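Local coordinates for protein SUMO-1 cysteine protease S273R (African swine fever virus pig/Kenya/KEN-50/1950, PDB 6LJ9) that probably acts as a cysteine protease that matures the viral pp220 and pp62 polyproteins into core-shell proteins and blunts host innate immune signalling, at residues Pro11-Glu16 / Cys45-Cys50; Cys24-Ile29 / Ser69-Thr74; Ala171-Met176 / Ser182-Asn187. All coordinates share one frame; numbering follows the deposited sequence.

Interaction 1. Residues Pro11-Glu16 / Cys45-Cys50; sequences PSECAE and CDSESC
Glu-13 meets Ser-49 at the first turn of helix 48-51, an instance of a loop carboxylate set against a helix N-terminus. Nearly the whole contact is made by that one carboxylate. Glu-13 OE2 accepts from Ser-49 N at 3.2 Å, with an N-H...O angle of 160°; the donor comes from the syn side, 27° out of the carboxylate plane. The other oxygen, Glu-13 OE1, lies 2.5 Å from Ser-49 OG, but the carbonyl O of Ile-272 is a second possible acceptor for that hydroxyl, so the proton's place is not settled. Ile-272 also gives its backbone N-H to OE1, so the end of the modelled chain joins the tight side. Glu-13 reaches the helix by a chain extended beyond CG, whose first torsion (chi1 70°) lodges CG between the backbone N and the carbonyl carbon. The amides of the helix start would probably stabilise its negative charge. Toward the partly exposed Glu-48 the fit is looser: its CB stands 4.0 Å from Glu-13 OE2, while its own carboxylate turns to Ser-23 OG and Cys-24 N. Beyond the carboxylate, Ser-47 at the N-cap position rests its CB 3.5 Å from Glu-13 OE2.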
ATOM      1  N   PRO B  11      -7.020   3.274  19.527  1.00 47.82           N
ATOM      2  CA  PRO B  11      -7.653   4.420  20.198  1.00 45.50           C
ATOM      3  C   PRO B  11      -6.746   5.629  20.372  1.00 39.13           C
ATOM      4  O   PRO B  11      -7.191   6.629  20.947  1.00 49.45           O
ATOM      5  CB  PRO B  11      -8.060   3.845  21.567  1.00 46.29           C
ATOM      6  CG  PRO B  11      -8.085   2.364  21.370  1.00 38.75           C
ATOM      7  CD  PRO B  11      -7.001   2.079  20.387  1.00 39.15           C
ATOM      8  N   SER B  12      -5.497   5.578  19.913  1.00 30.75           N
ATOM      9  CA  SER B  12      -4.608   6.725  20.045  1.00 34.18           C
ATOM     10  C   SER B  12      -5.137   7.906  19.240  1.00 40.32           C
ATOM     11  O   SER B  12      -5.723   7.735  18.169  1.00 33.67           O
ATOM     12  CB  SER B  12      -3.198   6.358  19.580  1.00 32.42           C
ATOM     13  OG  SER B  12      -2.365   7.504  19.516  1.00 47.62           O
ATOM     14  N   GLU B  13      -4.938   9.112  19.768  1.00 33.23           N
ATOM     15  CA  GLU B  13      -5.379  10.322  19.090  1.00 34.12           C
ATOM     16  C   GLU B  13      -4.327  10.894  18.149  1.00 33.37           C
ATOM     17  O   GLU B  13      -4.606  11.881  17.461  1.00 35.99           O
ATOM     18  CB  GLU B  13      -5.793  11.389  20.110  1.00 26.35           C
ATOM     19  CG  GLU B  13      -4.642  11.990  20.898  1.00 33.60           C
ATOM     20  CD  GLU B  13      -5.048  13.240  21.654  1.00 39.34           C
ATOM     21  OE1 GLU B  13      -6.226  13.644  21.545  1.00 27.68           O
ATOM     22  OE2 GLU B  13      -4.191  13.821  22.352  1.00 33.96           O
ATOM     23  N   CYS B  14      -3.131  10.311  18.104  1.00 31.62           N
ATOM     24  CA  CYS B  14      -2.139  10.741  17.134  1.00 33.71           C
ATOM     25  C   CYS B  14      -2.573  10.339  15.728  1.00 42.41           C
ATOM     26  O   CYS B  14      -3.378   9.424  15.536  1.00 39.59           O
ATOM     27  CB  CYS B  14      -0.769  10.131  17.440  1.00 27.14           C
ATOM     28  SG  CYS B  14      -0.155  10.329  19.130  1.00 58.80           S
ATOM     29  N   ALA B  15      -2.031  11.042  14.736  1.00 46.34           N
ATOM     30  CA  ALA B  15      -2.306  10.688  13.351  1.00 48.13           C
ATOM     31  C   ALA B  15      -1.763   9.295  13.049  1.00 45.98           C
ATOM     32  O   ALA B  15      -0.758   8.859  13.618  1.00 50.24           O
ATOM     33  CB  ALA B  15      -1.697  11.716  12.398  1.00 36.65           C
ATOM     34  N   GLU B  16      -2.448   8.593  12.143  1.00 44.66           N
ATOM     35  CA  GLU B  16      -2.112   7.199  11.868  1.00 46.27           C
ATOM     36  C   GLU B  16      -0.709   7.058  11.287  1.00 46.54           C
ATOM     37  O   GLU B  16      -0.009   6.083  11.580  1.00 62.89           O
ATOM     38  CB  GLU B  16      -3.149   6.591  10.923  1.00 50.91           C
ATOM     39  CG  GLU B  16      -4.584   6.707  11.411  1.00 47.85           C
ATOM     40  CD  GLU B  16      -5.177   5.370  11.814  1.00 59.13           C
ATOM     41  OE1 GLU B  16      -4.546   4.329  11.535  1.00 65.09           O
ATOM     42  OE2 GLU B  16      -6.275   5.361  12.409  1.00 66.21           O
ATOM     43  N   CYS B  45      -7.333  19.079  31.413  1.00 45.32           N
ATOM     44  CA  CYS B  45      -7.006  18.304  30.225  1.00 45.90           C
ATOM     45  C   CYS B  45      -6.469  16.936  30.622  1.00 44.00           C
ATOM     46  O   CYS B  45      -5.834  16.779  31.668  1.00 53.81           O
ATOM     47  CB  CYS B  45      -5.971  19.038  29.355  1.00 38.58           C
ATOM     48  SG  CYS B  45      -6.449  20.719  28.881  1.00 56.01           S
ATOM     49  N   ASP B  46      -6.742  15.942  29.776  1.00 43.38           N
ATOM     50  CA  ASP B  46      -6.150  14.615  29.909  1.00 49.92           C
ATOM     51  C   ASP B  46      -5.691  14.108  28.548  1.00 44.18           C
ATOM     52  O   ASP B  46      -5.821  12.922  28.229  1.00 65.63           O
ATOM     53  CB  ASP B  46      -7.119  13.629  30.564  1.00 67.79           C
ATOM     54  CG  ASP B  46      -8.358  13.375  29.729  1.00 85.44           C
ATOM     55  OD1 ASP B  46      -8.603  14.138  28.775  1.00 88.42           O
ATOM     56  OD2 ASP B  46      -9.084  12.400  30.025  1.00 92.28           O
ATOM     57  N   SER B  47      -5.159  15.007  27.724  1.00 27.86           N
ATOM     58  CA  SER B  47      -4.661  14.662  26.400  1.00 26.27           C
ATOM     59  C   SER B  47      -3.869  15.844  25.868  1.00 28.94           C
ATOM     60  O   SER B  47      -4.086  16.991  26.271  1.00 31.33           O
ATOM     61  CB  SER B  47      -5.799  14.303  25.437  1.00 31.21           C
ATOM     62  OG  SER B  47      -6.620  15.427  25.173  1.00 43.27           O
ATOM     63  N   GLU B  48      -2.944  15.549  24.952  1.00 32.80           N
ATOM     64  CA  GLU B  48      -2.142  16.607  24.348  1.00 36.58           C
ATOM     65  C   GLU B  48      -2.984  17.521  23.471  1.00 39.24           C
ATOM     66  O   GLU B  48      -2.712  18.725  23.391  1.00 41.03           O
ATOM     67  CB  GLU B  48      -0.997  15.998  23.540  1.00 37.22           C
ATOM     68  CG  GLU B  48      -0.007  15.203  24.374  1.00 45.71           C
ATOM     69  CD  GLU B  48       1.087  14.576  23.535  1.00 54.28           C
ATOM     70  OE1 GLU B  48       0.845  14.316  22.337  1.00 55.01           O
ATOM     71  OE2 GLU B  48       2.191  14.349  24.071  1.00 61.17           O
ATOM     72  N   SER B  49      -4.009  16.975  22.810  1.00 30.95           N
ATOM     73  CA  SER B  49      -4.882  17.801  21.984  1.00 32.90           C
ATOM     74  C   SER B  49      -5.687  18.783  22.826  1.00 27.03           C
ATOM     75  O   SER B  49      -5.953  19.905  22.382  1.00 30.02           O
ATOM     76  CB  SER B  49      -5.816  16.920  21.154  1.00 24.36           C
ATOM     77  OG  SER B  49      -6.626  16.105  21.984  1.00 30.36           O
ATOM     78  N   CYS B  50      -6.082  18.382  24.037  1.00 31.63           N
ATOM     79  CA  CYS B  50      -6.768  19.310  24.929  1.00 28.19           C
ATOM     80  C   CYS B  50      -5.830  20.399  25.431  1.00 28.87           C
ATOM     81  O   CYS B  50      -6.273  21.522  25.700  1.00 34.57           O
ATOM     82  CB  CYS B  50      -7.377  18.554  26.110  1.00 38.80           C
ATOM     83  SG  CYS B  50      -8.620  17.327  25.660  1.00 71.70           S
TER

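Interaction 2. Residues Cys24-Ile29 / Ser69-Thr74; sequences CLSKKI and SKELET
The N-terminal start of helix 27-32, with Ser-26 at its N-cap position, is held by Glu-71, a buried glutamate projecting from helix 68-75. A single oxygen, OE2, receives two donors from the same serine. Ser-26 N points at Glu-71 OE2 almost in a straight line (176°); the modelled separation of 2.4 Å is very short and its exact value is doubtful. Ser-26 OG is the second donor, 3.0 Å from Glu-71 OE2, and arrives on the syn side about 25° out of the carboxylate plane. The two donors converge on OE2, which would restrain the carboxylate, and the amides at the beginning of the helix would probably steady its charge. Glu-71 is bent rather than extended: chi2 of 88° swings the carboxylate round the CB-CG bond toward the serine. Apolar side chains also touch the glutamate, Ile-29 at its oxygens and Leu-25 at CG. Ile-29, one turn further along, slides past in the opposite sense, with CG1 lying 3.7 Å from Glu-71 OE1. Just before the cap, Cys-24 is tied by its disulfide to Cys-14, and its carbonyl accepts from Arg-75 NE, a second link to helix 68-75. Leu-25 crosses nearly perpendicular to the Glu-71 side chain, bringing its CD2 methyl within 3.7 Å of Glu-71 CG.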
ATOM      1  N   CYS B  24       2.064  12.691  20.292  1.00 41.53           N
ATOM      2  CA  CYS B  24       1.677  13.154  18.965  1.00 47.82           C
ATOM      3  C   CYS B  24       2.364  14.456  18.576  1.00 43.81           C
ATOM      4  O   CYS B  24       2.392  14.794  17.388  1.00 38.41           O
ATOM      5  CB  CYS B  24       0.161  13.351  18.879  1.00 51.65           C
ATOM      6  SG  CYS B  24      -0.859  12.132  19.741  1.00 55.61           S
ATOM      7  N   LEU B  25       2.919  15.186  19.539  1.00 37.82           N
ATOM      8  CA  LEU B  25       3.455  16.514  19.277  1.00 47.47           C
ATOM      9  C   LEU B  25       4.857  16.437  18.686  1.00 45.14           C
ATOM     10  O   LEU B  25       5.607  15.485  18.922  1.00 42.72           O
ATOM     11  CB  LEU B  25       3.485  17.341  20.562  1.00 42.71           C
ATOM     12  CG  LEU B  25       2.134  17.614  21.225  1.00 46.03           C
ATOM     13  CD1 LEU B  25       2.321  18.213  22.611  1.00 57.22           C
ATOM     14  CD2 LEU B  25       1.293  18.531  20.355  1.00 40.84           C
ATOM     15  N   SER B  26       5.206  17.459  17.908  1.00 45.29           N
ATOM     16  CA  SER B  26       6.567  17.584  17.411  1.00 50.85           C
ATOM     17  C   SER B  26       7.530  17.777  18.576  1.00 54.81           C
ATOM     18  O   SER B  26       7.166  18.304  19.631  1.00 62.99           O
ATOM     19  CB  SER B  26       6.678  18.756  16.434  1.00 48.28           C
ATOM     20  OG  SER B  26       5.764  18.615  15.361  1.00 56.70           O
ATOM     21  N   LYS B  27       8.776  17.339  18.377  1.00 61.30           N
ATOM     22  CA  LYS B  27       9.768  17.425  19.442  1.00 67.20           C
ATOM     23  C   LYS B  27      10.120  18.863  19.799  1.00 59.08           C
ATOM     24  O   LYS B  27      10.575  19.115  20.919  1.00 69.46           O
ATOM     25  CB  LYS B  27      11.024  16.645  19.050  1.00 72.60           C
ATOM     26  CG  LYS B  27      10.811  15.138  19.058  1.00 87.57           C
ATOM     27  CD  LYS B  27      12.084  14.375  18.745  1.00 96.22           C
ATOM     28  CE  LYS B  27      11.886  12.886  18.980  1.00 98.40           C
ATOM     29  NZ  LYS B  27      10.699  12.360  18.250  1.00103.05           N
ATOM     30  N   LYS B  28       9.915  19.810  18.882  1.00 47.82           N
ATOM     31  CA  LYS B  28      10.037  21.217  19.246  1.00 48.43           C
ATOM     32  C   LYS B  28       8.867  21.653  20.121  1.00 54.60           C
ATOM     33  O   LYS B  28       9.059  22.314  21.147  1.00 67.12           O
ATOM     34  CB  LYS B  28      10.117  22.087  17.991  1.00 44.10           C
ATOM     35  CG  LYS B  28      10.045  23.580  18.280  1.00 63.94           C
ATOM     36  CD  LYS B  28       9.846  24.390  17.008  1.00 81.25           C
ATOM     37  CE  LYS B  28       9.695  25.870  17.322  1.00 93.44           C
ATOM     38  NZ  LYS B  28       9.421  26.678  16.102  1.00101.30           N
ATOM     39  N   ILE B  29       7.646  21.285  19.727  1.00 47.59           N
ATOM     40  CA  ILE B  29       6.459  21.657  20.493  1.00 37.99           C
ATOM     41  C   ILE B  29       6.463  20.977  21.856  1.00 31.68           C
ATOM     42  O   ILE B  29       5.968  21.539  22.844  1.00 37.50           O
ATOM     43  CB  ILE B  29       5.186  21.327  19.688  1.00 54.95           C
ATOM     44  CG1 ILE B  29       5.151  22.148  18.398  1.00 62.82           C
ATOM     45  CG2 ILE B  29       3.932  21.586  20.511  1.00 53.83           C
ATOM     46  CD1 ILE B  29       5.216  23.643  18.624  1.00 63.49           C
ATOM     47  N   SER B  69      -2.233  25.265  15.228  1.00 48.30           N
ATOM     48  CA  SER B  69      -3.261  24.808  14.296  1.00 53.50           C
ATOM     49  C   SER B  69      -2.700  23.791  13.311  1.00 51.94           C
ATOM     50  O   SER B  69      -3.390  22.839  12.930  1.00 52.75           O
ATOM     51  CB  SER B  69      -3.866  25.998  13.552  1.00 60.86           C
ATOM     52  OG  SER B  69      -4.489  26.903  14.446  1.00 75.42           O
ATOM     53  N   LYS B  70      -1.447  23.975  12.888  1.00 48.35           N
ATOM     54  CA  LYS B  70      -0.830  23.002  11.992  1.00 42.71           C
ATOM     55  C   LYS B  70      -0.493  21.709  12.720  1.00 46.55           C
ATOM     56  O   LYS B  70      -0.469  20.639  12.102  1.00 50.49           O
ATOM     57  CB  LYS B  70       0.423  23.596  11.350  1.00 36.64           C
ATOM     58  CG  LYS B  70       0.931  22.807  10.155  1.00 59.60           C
ATOM     59  CD  LYS B  70       1.854  23.643   9.285  1.00 68.81           C
ATOM     60  CE  LYS B  70       2.145  22.941   7.969  1.00 71.46           C
ATOM     61  NZ  LYS B  70       0.890  22.617   7.236  1.00 65.41           N
ATOM     62  N   GLU B  71      -0.231  21.785  14.027  1.00 47.95           N
ATOM     63  CA  GLU B  71       0.011  20.574  14.803  1.00 44.32           C
ATOM     64  C   GLU B  71      -1.252  19.728  14.898  1.00 33.95           C
ATOM     65  O   GLU B  71      -1.190  18.493  14.828  1.00 49.19           O
ATOM     66  CB  GLU B  71       0.518  20.941  16.199  1.00 50.06           C
ATOM     67  CG  GLU B  71       1.250  19.822  16.920  1.00 61.29           C
ATOM     68  CD  GLU B  71       2.735  19.804  16.612  1.00 72.70           C
ATOM     69  OE1 GLU B  71       3.164  20.539  15.697  1.00 64.84           O
ATOM     70  OE2 GLU B  71       3.476  19.063  17.290  1.00 75.35           O
ATOM     71  N   LEU B  72      -2.409  20.376  15.048  1.00 41.85           N
ATOM     72  CA  LEU B  72      -3.672  19.650  15.128  1.00 34.11           C
ATOM     73  C   LEU B  72      -4.060  19.036  13.789  1.00 39.15           C
ATOM     74  O   LEU B  72      -4.656  17.953  13.757  1.00 51.91           O
ATOM     75  CB  LEU B  72      -4.780  20.581  15.620  1.00 30.77           C
ATOM     76  CG  LEU B  72      -4.793  20.945  17.104  1.00 38.08           C
ATOM     77  CD1 LEU B  72      -5.720  22.122  17.347  1.00 39.02           C
ATOM     78  CD2 LEU B  72      -5.224  19.747  17.936  1.00 24.45           C
ATOM     79  N   GLU B  73      -3.734  19.700  12.678  1.00 44.17           N
ATOM     80  CA  GLU B  73      -4.157  19.207  11.372  1.00 53.73           C
ATOM     81  C   GLU B  73      -3.223  18.136  10.821  1.00 40.90           C
ATOM     82  O   GLU B  73      -3.654  17.311  10.008  1.00 54.87           O
ATOM     83  CB  GLU B  73      -4.254  20.359  10.370  1.00 67.79           C
ATOM     84  CG  GLU B  73      -5.265  21.432  10.736  1.00 87.18           C
ATOM     85  CD  GLU B  73      -5.557  22.372   9.581  1.00104.60           C
ATOM     86  OE1 GLU B  73      -6.616  22.211   8.936  1.00110.81           O
ATOM     87  OE2 GLU B  73      -4.726  23.264   9.312  1.00110.05           O
ATOM     88  N   THR B  74      -1.955  18.127  11.239  1.00 36.12           N
ATOM     89  CA  THR B  74      -0.964  17.243  10.642  1.00 41.01           C
ATOM     90  C   THR B  74      -0.527  16.090  11.535  1.00 38.89           C
ATOM     91  O   THR B  74      -0.082  15.067  11.008  1.00 39.40           O
ATOM     92  CB  THR B  74       0.283  18.039  10.231  1.00 31.59           C
ATOM     93  OG1 THR B  74       0.861  18.658  11.387  1.00 39.34           O
ATOM     94  CG2 THR B  74      -0.078  19.111   9.214  1.00 36.13           C
TER

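Interaction 3. Residues Ala171-Met176 / Ser182-Asn187; sequences AIFVDM and SIEYFN
Val-174 and Ile-183 run alongside each other in the same direction, with their CG2 methyls 4.1 Å apart in the apolar centre of an antiparallel hairpin. On the same face Ile-172 crosses Tyr-185 at a slant, its CG1 4.1 Å from ring atom CD2. Helix 195-208 covers this face through Trp-200 and Val-204, while helix 232-244 covers the other, where Ala-171, Phe-173 and Phe-186 lie and the Phe-186 ring stacks on Tyr-239.

Between the faces run the backbones; the axes of the short segments approach to 4.7 Å, with N-to-C directions 164° apart, close to antiparallel. Ala-171 with Phe-186, Phe-173 with Glu-184 and Asp-175 with Ser-182 are hydrogen-bonded pairs; the shortest of their bonds, Glu-184 N to Phe-173 O, measures 2.7 Å. The intervening non-hydrogen-bonded pairs add CA-H...O contacts, such as Ile-172 CA to Glu-184 O at 3.2 Å.

Polarity grows toward the hairpin turn. The Glu-184 carboxylate runs beside the Phe-173 ring, its plane 47° from the ring's, and Glu-184 OE1 comes 3.8 Å from Phe-173 CD2. Two acidic groups approach here, Asp-175 OD2 and Glu-184 OE2; Arg-243 forms a salt bridge with both, which probably offsets their repulsion, while Arg-177 pairs with Asp-175 OD1 and Tyr-239 OH hydrogen-bonds to Glu-184 OE1. Ser-182 OG hydrogen-bonds to Asp-179 OD2 of the second subunit, so the turn end of the hairpin touches that subunit.

At the far end, Asn-187 OD1 accepts from His-168 NE2. The hairpin thus brings together two residues inferred to be catalytic, with the inferred nucleophile Cys-232 starting helix 232-244, an arrangement consistent with a Ulp1-like cysteine protease in which Asn-187 takes the place of the usual aspartate.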
ATOM      1  N   ALA B 171     -21.872   3.975   2.994  1.00 27.26           N
ATOM      2  CA  ALA B 171     -20.533   3.952   2.428  1.00 22.67           C
ATOM      3  C   ALA B 171     -20.551   3.383   1.015  1.00 25.91           C
ATOM      4  O   ALA B 171     -21.374   2.528   0.679  1.00 26.89           O
ATOM      5  CB  ALA B 171     -19.581   3.130   3.302  1.00 17.74           C
ATOM      6  N   ILE B 172     -19.631   3.878   0.187  1.00 20.89           N
ATOM      7  CA  ILE B 172     -19.391   3.355  -1.152  1.00 20.01           C
ATOM      8  C   ILE B 172     -17.899   3.089  -1.288  1.00 20.37           C
ATOM      9  O   ILE B 172     -17.081   3.986  -1.057  1.00 28.38           O
ATOM     10  CB  ILE B 172     -19.872   4.321  -2.254  1.00 26.41           C
ATOM     11  CG1 ILE B 172     -21.397   4.280  -2.376  1.00 35.19           C
ATOM     12  CG2 ILE B 172     -19.209   3.992  -3.587  1.00 25.86           C
ATOM     13  CD1 ILE B 172     -21.934   4.937  -3.636  1.00 46.51           C
ATOM     14  N   PHE B 173     -17.546   1.859  -1.655  1.00 19.61           N
ATOM     15  CA  PHE B 173     -16.153   1.450  -1.770  1.00 21.91           C
ATOM     16  C   PHE B 173     -15.943   0.742  -3.100  1.00 23.99           C
ATOM     17  O   PHE B 173     -16.707  -0.161  -3.454  1.00 19.03           O
ATOM     18  CB  PHE B 173     -15.749   0.534  -0.610  1.00 20.26           C
ATOM     19  CG  PHE B 173     -14.271   0.292  -0.521  1.00 14.81           C
ATOM     20  CD1 PHE B 173     -13.440   1.225   0.076  1.00 14.89           C
ATOM     21  CD2 PHE B 173     -13.712  -0.868  -1.033  1.00 18.70           C
ATOM     22  CE1 PHE B 173     -12.079   1.008   0.160  1.00 25.27           C
ATOM     23  CE2 PHE B 173     -12.351  -1.091  -0.953  1.00 14.24           C
ATOM     24  CZ  PHE B 173     -11.534  -0.152  -0.355  1.00 18.20           C
ATOM     25  N   VAL B 174     -14.913   1.158  -3.830  1.00 18.75           N
ATOM     26  CA  VAL B 174     -14.537   0.549  -5.101  1.00 21.07           C
ATOM     27  C   VAL B 174     -13.177  -0.104  -4.903  1.00 23.54           C
ATOM     28  O   VAL B 174     -12.174   0.583  -4.673  1.00 18.35           O
ATOM     29  CB  VAL B 174     -14.499   1.575  -6.241  1.00 22.13           C
ATOM     30  CG1 VAL B 174     -14.040   0.916  -7.534  1.00 27.29           C
ATOM     31  CG2 VAL B 174     -15.863   2.221  -6.419  1.00 20.19           C
ATOM     32  N   ASP B 175     -13.138  -1.430  -4.986  1.00 24.22           N
ATOM     33  CA  ASP B 175     -11.916  -2.194  -4.776  1.00 22.03           C
ATOM     34  C   ASP B 175     -11.370  -2.609  -6.138  1.00 27.42           C
ATOM     35  O   ASP B 175     -11.968  -3.442  -6.826  1.00 23.65           O
ATOM     36  CB  ASP B 175     -12.184  -3.408  -3.889  1.00 20.61           C
ATOM     37  CG  ASP B 175     -10.911  -4.105  -3.447  1.00 26.50           C
ATOM     38  OD1 ASP B 175      -9.811  -3.655  -3.830  1.00 27.17           O
ATOM     39  OD2 ASP B 175     -11.014  -5.108  -2.710  1.00 37.33           O
HETATM   40  N   MSE B 176     -10.241  -2.023  -6.523  1.00 13.90           N
HETATM   41  CA  MSE B 176      -9.605  -2.332  -7.798  1.00 23.28           C
HETATM   42  C   MSE B 176      -8.239  -2.977  -7.581  1.00 20.16           C
HETATM   43  O   MSE B 176      -7.331  -2.827  -8.398  1.00 20.72           O
HETATM   44  CB  MSE B 176      -9.464  -1.065  -8.645  1.00 16.97           C
HETATM   45  CG  MSE B 176     -10.789  -0.406  -8.999  1.00 24.85           C
HETATM   46 SE   MSE B 176     -10.576   1.398  -9.713  0.76 31.36          SE
HETATM   47  CE  MSE B 176     -10.071   2.314  -8.068  1.00 27.86           C
ATOM     48  N   SER B 182     -14.743  -4.733  -7.588  1.00 26.54           N
ATOM     49  CA  SER B 182     -16.087  -4.662  -7.039  1.00 19.80           C
ATOM     50  C   SER B 182     -16.441  -3.225  -6.695  1.00 20.78           C
ATOM     51  O   SER B 182     -15.617  -2.480  -6.158  1.00 24.25           O
ATOM     52  CB  SER B 182     -16.226  -5.544  -5.792  1.00 37.24           C
ATOM     53  OG  SER B 182     -15.280  -5.179  -4.802  1.00 43.14           O
ATOM     54  N   ILE B 183     -17.672  -2.844  -7.021  1.00 23.16           N
ATOM     55  CA  ILE B 183     -18.259  -1.576  -6.611  1.00 24.80           C
ATOM     56  C   ILE B 183     -19.264  -1.893  -5.513  1.00 33.64           C
ATOM     57  O   ILE B 183     -20.245  -2.607  -5.750  1.00 33.06           O
ATOM     58  CB  ILE B 183     -18.922  -0.851  -7.791  1.00 23.40           C
ATOM     59  CG1 ILE B 183     -17.908  -0.652  -8.921  1.00 17.39           C
ATOM     60  CG2 ILE B 183     -19.492   0.483  -7.347  1.00 18.19           C
ATOM     61  CD1 ILE B 183     -18.539  -0.350 -10.259  1.00 36.24           C
ATOM     62  N   GLU B 184     -19.013  -1.381  -4.312  1.00 29.71           N
ATOM     63  CA  GLU B 184     -19.715  -1.825  -3.116  1.00 23.24           C
ATOM     64  C   GLU B 184     -20.525  -0.686  -2.512  1.00 21.89           C
ATOM     65  O   GLU B 184     -20.050   0.450  -2.421  1.00 29.85           O
ATOM     66  CB  GLU B 184     -18.724  -2.373  -2.086  1.00 26.70           C
ATOM     67  CG  GLU B 184     -17.759  -3.397  -2.662  1.00 31.63           C
ATOM     68  CD  GLU B 184     -16.588  -3.678  -1.742  1.00 32.16           C
ATOM     69  OE1 GLU B 184     -16.651  -3.284  -0.560  1.00 27.74           O
ATOM     70  OE2 GLU B 184     -15.602  -4.289  -2.205  1.00 30.52           O
ATOM     71  N   TYR B 185     -21.751  -1.006  -2.103  1.00 25.13           N
ATOM     72  CA  TYR B 185     -22.629  -0.090  -1.386  1.00 25.70           C
ATOM     73  C   TYR B 185     -23.008  -0.741  -0.065  1.00 28.69           C
ATOM     74  O   TYR B 185     -23.651  -1.796  -0.053  1.00 28.39           O
ATOM     75  CB  TYR B 185     -23.878   0.239  -2.210  1.00 23.28           C
ATOM     76  CG  TYR B 185     -24.936   1.027  -1.462  1.00 27.30           C
ATOM     77  CD1 TYR B 185     -25.927   0.380  -0.732  1.00 18.84           C
ATOM     78  CD2 TYR B 185     -24.950   2.414  -1.494  1.00 11.92           C
ATOM     79  CE1 TYR B 185     -26.895   1.090  -0.052  1.00 30.10           C
ATOM     80  CE2 TYR B 185     -25.918   3.135  -0.815  1.00 26.77           C
ATOM     81  CZ  TYR B 185     -26.888   2.466  -0.094  1.00 31.92           C
ATOM     82  OH  TYR B 185     -27.857   3.167   0.587  1.00 35.96           O
ATOM     83  N   PHE B 186     -22.611  -0.119   1.042  1.00 18.58           N
ATOM     84  CA  PHE B 186     -22.869  -0.649   2.374  1.00 32.52           C
ATOM     85  C   PHE B 186     -23.867   0.247   3.094  1.00 37.09           C
ATOM     86  O   PHE B 186     -23.621   1.446   3.264  1.00 31.81           O
ATOM     87  CB  PHE B 186     -21.576  -0.768   3.181  1.00 33.75           C
ATOM     88  CG  PHE B 186     -21.795  -1.163   4.612  1.00 35.43           C
ATOM     89  CD1 PHE B 186     -22.237  -2.437   4.933  1.00 35.66           C
ATOM     90  CD2 PHE B 186     -21.561  -0.263   5.638  1.00 36.24           C
ATOM     91  CE1 PHE B 186     -22.443  -2.803   6.251  1.00 28.29           C
ATOM     92  CE2 PHE B 186     -21.762  -0.622   6.956  1.00 34.09           C
ATOM     93  CZ  PHE B 186     -22.204  -1.895   7.264  1.00 29.87           C
ATOM     94  N   ASN B 187     -24.989  -0.338   3.511  1.00 39.43           N
ATOM     95  CA  ASN B 187     -25.994   0.336   4.328  1.00 30.17           C
ATOM     96  C   ASN B 187     -26.130  -0.456   5.622  1.00 27.12           C
ATOM     97  O   ASN B 187     -26.569  -1.611   5.603  1.00 22.97           O
ATOM     98  CB  ASN B 187     -27.333   0.434   3.593  1.00 33.00           C
ATOM     99  CG  ASN B 187     -28.323   1.358   4.290  1.00 37.37           C
ATOM    100  OD1 ASN B 187     -28.360   1.446   5.518  1.00 37.80           O
ATOM    101  ND2 ASN B 187     -29.135   2.052   3.499  1.00 31.96           N
TER

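Interactions 1 and 2 are neighbours, their centres about 11 Å apart, and their segments alternate along the chain. The Cys-14 to Cys-24 disulfide joins them directly. Both follow one principle: a buried glutamate turns its carboxylate to the start of a short helix, with little apolar contact. Interaction 3 lies on the opposite side of the chain's centre; there, strand pairing and side chains packed on both faces of the sheet carry the contact, and charged groups gather only near the turn. All three contacts are buried, interaction 3 deepest, its centre about 14 Å from that of the chain against 17 and 21 Å for interactions 1 and 2. It alone includes a residue inferred to be catalytic.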